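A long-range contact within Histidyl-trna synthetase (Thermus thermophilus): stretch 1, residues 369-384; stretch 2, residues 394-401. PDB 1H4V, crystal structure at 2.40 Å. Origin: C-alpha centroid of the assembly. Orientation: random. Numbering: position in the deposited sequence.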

# COMPACT_ATOMS: atom_id res chain seq x y z
N GLY A 369 24.60 13.50 -25.47
CA GLY A 369 23.29 12.90 -25.30
C GLY A 369 23.40 11.39 -25.26
O GLY A 369 22.81 10.74 -24.39
N LEU A 370 24.16 10.84 -26.20
CA LEU A 370 24.36 9.40 -26.28
C LEU A 370 24.98 8.93 -24.97
O LEU A 370 24.69 7.85 -24.47
CB LEU A 370 25.29 9.08 -27.45
CG LEU A 370 25.77 7.63 -27.54
CD1 LEU A 370 24.58 6.70 -27.66
CD2 LEU A 370 26.70 7.48 -28.73
N GLU A 371 25.84 9.78 -24.43
CA GLU A 371 26.52 9.53 -23.18
C GLU A 371 25.48 9.40 -22.06
O GLU A 371 25.59 8.54 -21.19
CB GLU A 371 27.47 10.70 -22.91
CG GLU A 371 28.66 10.41 -22.01
CD GLU A 371 29.74 11.47 -22.16
OE1 GLU A 371 29.46 12.66 -21.90
OE2 GLU A 371 30.88 11.12 -22.56
N GLU A 372 24.46 10.26 -22.09
CA GLU A 372 23.42 10.23 -21.06
C GLU A 372 22.54 8.99 -21.19
O GLU A 372 22.09 8.44 -20.18
CB GLU A 372 22.58 11.51 -21.13
CG GLU A 372 23.43 12.76 -21.13
CD GLU A 372 22.61 14.03 -21.01
OE1 GLU A 372 21.60 14.17 -21.74
OE2 GLU A 372 23.00 14.90 -20.20
N ALA A 373 22.29 8.56 -22.41
CA ALA A 373 21.47 7.37 -22.65
C ALA A 373 22.16 6.14 -22.08
O ALA A 373 21.50 5.25 -21.55
CB ALA A 373 21.21 7.19 -24.13
N LEU A 374 23.48 6.07 -22.20
CA LEU A 374 24.24 4.94 -21.68
C LEU A 374 24.14 4.88 -20.16
O LEU A 374 23.93 3.82 -19.58
CB LEU A 374 25.73 5.04 -22.05
CG LEU A 374 26.29 4.42 -23.34
CD1 LEU A 374 25.66 3.04 -23.53
CD2 LEU A 374 26.03 5.31 -24.54
N LYS A 375 24.31 6.04 -19.54
CA LYS A 375 24.25 6.13 -18.09
C LYS A 375 22.88 5.76 -17.55
O LYS A 375 22.76 5.17 -16.47
CB LYS A 375 24.63 7.55 -17.66
N ARG A 376 21.83 6.07 -18.30
CA ARG A 376 20.46 5.79 -17.89
C ARG A 376 20.04 4.38 -18.27
O ARG A 376 18.92 3.96 -17.99
CB ARG A 376 19.53 6.84 -18.50
CG ARG A 376 20.00 8.26 -18.20
CD ARG A 376 19.18 9.32 -18.91
NE ARG A 376 17.99 9.71 -18.16
CZ ARG A 376 17.88 10.83 -17.46
NH1 ARG A 376 18.88 11.70 -17.42
NH2 ARG A 376 16.76 11.10 -16.81
N GLY A 377 20.95 3.65 -18.90
CA GLY A 377 20.67 2.28 -19.29
C GLY A 377 19.56 2.09 -20.31
O GLY A 377 18.83 1.10 -20.27
N ALA A 378 19.44 3.04 -21.24
CA ALA A 378 18.42 2.95 -22.28
C ALA A 378 18.76 1.86 -23.29
O ALA A 378 19.93 1.61 -23.58
CB ALA A 378 18.31 4.29 -23.00
N ALA A 379 17.73 1.19 -23.80
CA ALA A 379 17.95 0.16 -24.81
C ALA A 379 18.33 0.91 -26.09
O ALA A 379 19.31 0.55 -26.76
CB ALA A 379 16.67 -0.64 -25.02
N PHE A 380 17.58 1.96 -26.41
CA PHE A 380 17.84 2.77 -27.59
C PHE A 380 18.00 4.23 -27.25
O PHE A 380 17.44 4.72 -26.27
CB PHE A 380 16.69 2.68 -28.61
CG PHE A 380 16.63 1.39 -29.35
CD1 PHE A 380 15.99 0.29 -28.80
CD2 PHE A 380 17.20 1.28 -30.62
CE1 PHE A 380 15.92 -0.92 -29.50
CE2 PHE A 380 17.13 0.08 -31.33
CZ PHE A 380 16.48 -1.02 -30.77
N ALA A 381 18.76 4.93 -28.09
CA ALA A 381 18.96 6.36 -27.94
C ALA A 381 18.31 6.91 -29.21
O ALA A 381 18.34 6.26 -30.25
CB ALA A 381 20.43 6.69 -27.91
N GLY A 382 17.69 8.08 -29.11
CA GLY A 382 17.05 8.67 -30.27
C GLY A 382 17.57 10.08 -30.47
O GLY A 382 17.87 10.78 -29.50
N PHE A 383 17.70 10.50 -31.72
CA PHE A 383 18.19 11.84 -31.98
C PHE A 383 17.27 12.62 -32.88
O PHE A 383 16.84 12.13 -33.93
CB PHE A 383 19.60 11.77 -32.58
CG PHE A 383 20.60 11.11 -31.68
CD1 PHE A 383 20.67 9.73 -31.59
CD2 PHE A 383 21.45 11.88 -30.89
CE1 PHE A 383 21.57 9.11 -30.73
CE2 PHE A 383 22.36 11.27 -30.02
CZ PHE A 383 22.42 9.89 -29.94
N LEU A 384 16.96 13.84 -32.46
CA LEU A 384 16.09 14.72 -33.23
C LEU A 384 16.76 16.07 -33.46
O LEU A 384 16.99 16.84 -32.52
CB LEU A 384 14.76 14.92 -32.51
CG LEU A 384 13.80 13.75 -32.41
CD1 LEU A 384 12.63 14.15 -31.52
CD2 LEU A 384 13.29 13.37 -33.80
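Stretch 2, residues 394-401: VTLKRLAT

Stretch 1 is helix 369-375, a loop and strand 380-384. Stretch 2 pairs antiparallel with that strand, and past its end the Leu-399 side chain reaches the helix. Strand 394-398 runs at 159° to strand 380-384, with a closest approach of 4.7 Å between axes. Phe-380 faces Arg-398, Ala-381 faces Lys-397, Gly-382 faces Leu-396 and Phe-383 faces Thr-395.

Ala-381 and Lys-397 form a hydrogen-bonded pair: Ala-381 N to Lys-397 O is 3.1 Å, and Lys-397 N to Ala-381 O is 3.0 Å. Phe-383 N donates to Thr-395 O at 2.9 Å. The return bond, Thr-395 N to Phe-383 O, is weak at 3.4 Å. Beyond the strand, Leu-399 N reaches Ala-379 O at 3.1 Å. The CA atoms come closer in the non-hydrogen-bonded pairs. Gly-382 CA also makes a CA-H...O contact of 3.3 Å with Thr-395 O.

Leu-399 follows the strand with phi/psi of -54/-48, so the extended path ends there. Its CA-to-CB bond points toward stretch 1. With chi1 m and chi2 t, the branched end enters a pocket between the helix and the start of the strand. Leu-399 CD1 lies 3.8 Å from Ala-373 CB, 3.9 Å from Leu-374 CD1 and 4.2 Å from Ala-378 CB. Leu-399 CD2 lies 3.6 Å from Ala-381 CB and 3.4 Å from Leu-370 CD1. Three of these five neighbours are alanines, whose short side chains leave room for the leucine. Leu-399 has the largest area covered by the other stretch, 125 Å².

Leu-370 starts sideways, but chi1 t and chi2 p bring its end nearer. Leu-370 CD1 also lies 4.0 Å from Lys-397 CD. The lysine is t through chi3, an extended chain whose end leads away from stretch 1; chi4 is p, and NZ is hydrogen-bonded to a residue just outside one of the two stretches.

On the sheet face of Phe-380, Gly-382, Leu-396 and Arg-398, the arginine is extended, with chi1 to chi3 all t. It runs along the ring of Phe-380, whose chi1 is m. Arg-398 CG sits over one face of the Phe-380 ring, 4.3 Å from the centroid, in a CH-pi contact. Arg-398 NH1 comes 3.0 Å from Phe-380 CE1. Leu-396, m and t, places Leu-396 CD2 4.1 Å from Gly-382 CA, beside a residue with no side chain.

On the face of Ala-381, Phe-383, Thr-395 and Lys-397, Phe-383 and Thr-395 both have chi1 m. Phe-383 CB and Thr-395 CB are 4.2 Å apart. At the far end of the paired strands, Leu-384 CD2 meets Val-394 CG2 at 4.0 Å.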

# COMPACT_ATOMS: atom_id res chain seq x y z
N VAL A 394 13.46 10.10 -37.64
CA VAL A 394 14.18 9.96 -36.38
C VAL A 394 15.38 9.06 -36.59
O VAL A 394 15.39 8.21 -37.49
CB VAL A 394 13.30 9.29 -35.30
CG1 VAL A 394 13.95 9.41 -33.94
CG2 VAL A 394 11.92 9.92 -35.29
N THR A 395 16.41 9.25 -35.77
CA THR A 395 17.60 8.44 -35.85
C THR A 395 17.62 7.63 -34.58
O THR A 395 17.50 8.17 -33.49
CB THR A 395 18.88 9.31 -35.94
OG1 THR A 395 18.91 9.97 -37.20
CG2 THR A 395 20.13 8.46 -35.79
N LEU A 396 17.74 6.31 -34.73
CA LEU A 396 17.78 5.43 -33.57
C LEU A 396 19.11 4.70 -33.51
O LEU A 396 19.72 4.41 -34.54
CB LEU A 396 16.63 4.42 -33.63
CG LEU A 396 15.19 4.96 -33.53
CD1 LEU A 396 14.20 3.81 -33.64
CD2 LEU A 396 15.01 5.72 -32.22
N LYS A 397 19.56 4.41 -32.30
CA LYS A 397 20.81 3.70 -32.13
C LYS A 397 20.67 2.68 -31.02
O LYS A 397 20.50 3.05 -29.85
CB LYS A 397 21.94 4.68 -31.79
CG LYS A 397 23.30 4.02 -31.69
CD LYS A 397 24.37 5.01 -31.24
CE LYS A 397 25.76 4.45 -31.46
NZ LYS A 397 25.99 4.15 -32.90
N ARG A 398 20.73 1.40 -31.36
CA ARG A 398 20.63 0.37 -30.35
C ARG A 398 21.96 0.45 -29.61
O ARG A 398 23.01 0.10 -30.15
CB ARG A 398 20.43 -1.00 -31.00
CG ARG A 398 20.19 -2.11 -29.98
CD ARG A 398 19.62 -3.36 -30.63
NE ARG A 398 19.29 -4.38 -29.63
CZ ARG A 398 18.46 -4.19 -28.61
NH1 ARG A 398 17.86 -3.02 -28.45
NH2 ARG A 398 18.23 -5.17 -27.75
N LEU A 399 21.91 0.93 -28.37
CA LEU A 399 23.12 1.10 -27.58
C LEU A 399 23.98 -0.16 -27.43
O LEU A 399 25.19 -0.10 -27.64
CB LEU A 399 22.77 1.66 -26.19
CG LEU A 399 22.03 3.01 -26.17
CD1 LEU A 399 22.04 3.56 -24.76
CD2 LEU A 399 22.68 3.99 -27.09
N ALA A 400 23.35 -1.28 -27.11
CA ALA A 400 24.08 -2.54 -26.93
C ALA A 400 24.87 -3.02 -28.15
O ALA A 400 25.92 -3.65 -27.99
CB ALA A 400 23.11 -3.63 -26.48
N THR A 401 24.39 -2.74 -29.35
CA THR A 401 25.10 -3.19 -30.55
C THR A 401 25.65 -2.07 -31.43
O THR A 401 26.35 -2.34 -32.40
CB THR A 401 24.20 -4.09 -31.42
OG1 THR A 401 23.20 -3.28 -32.07
CG2 THR A 401 23.52 -5.16 -30.56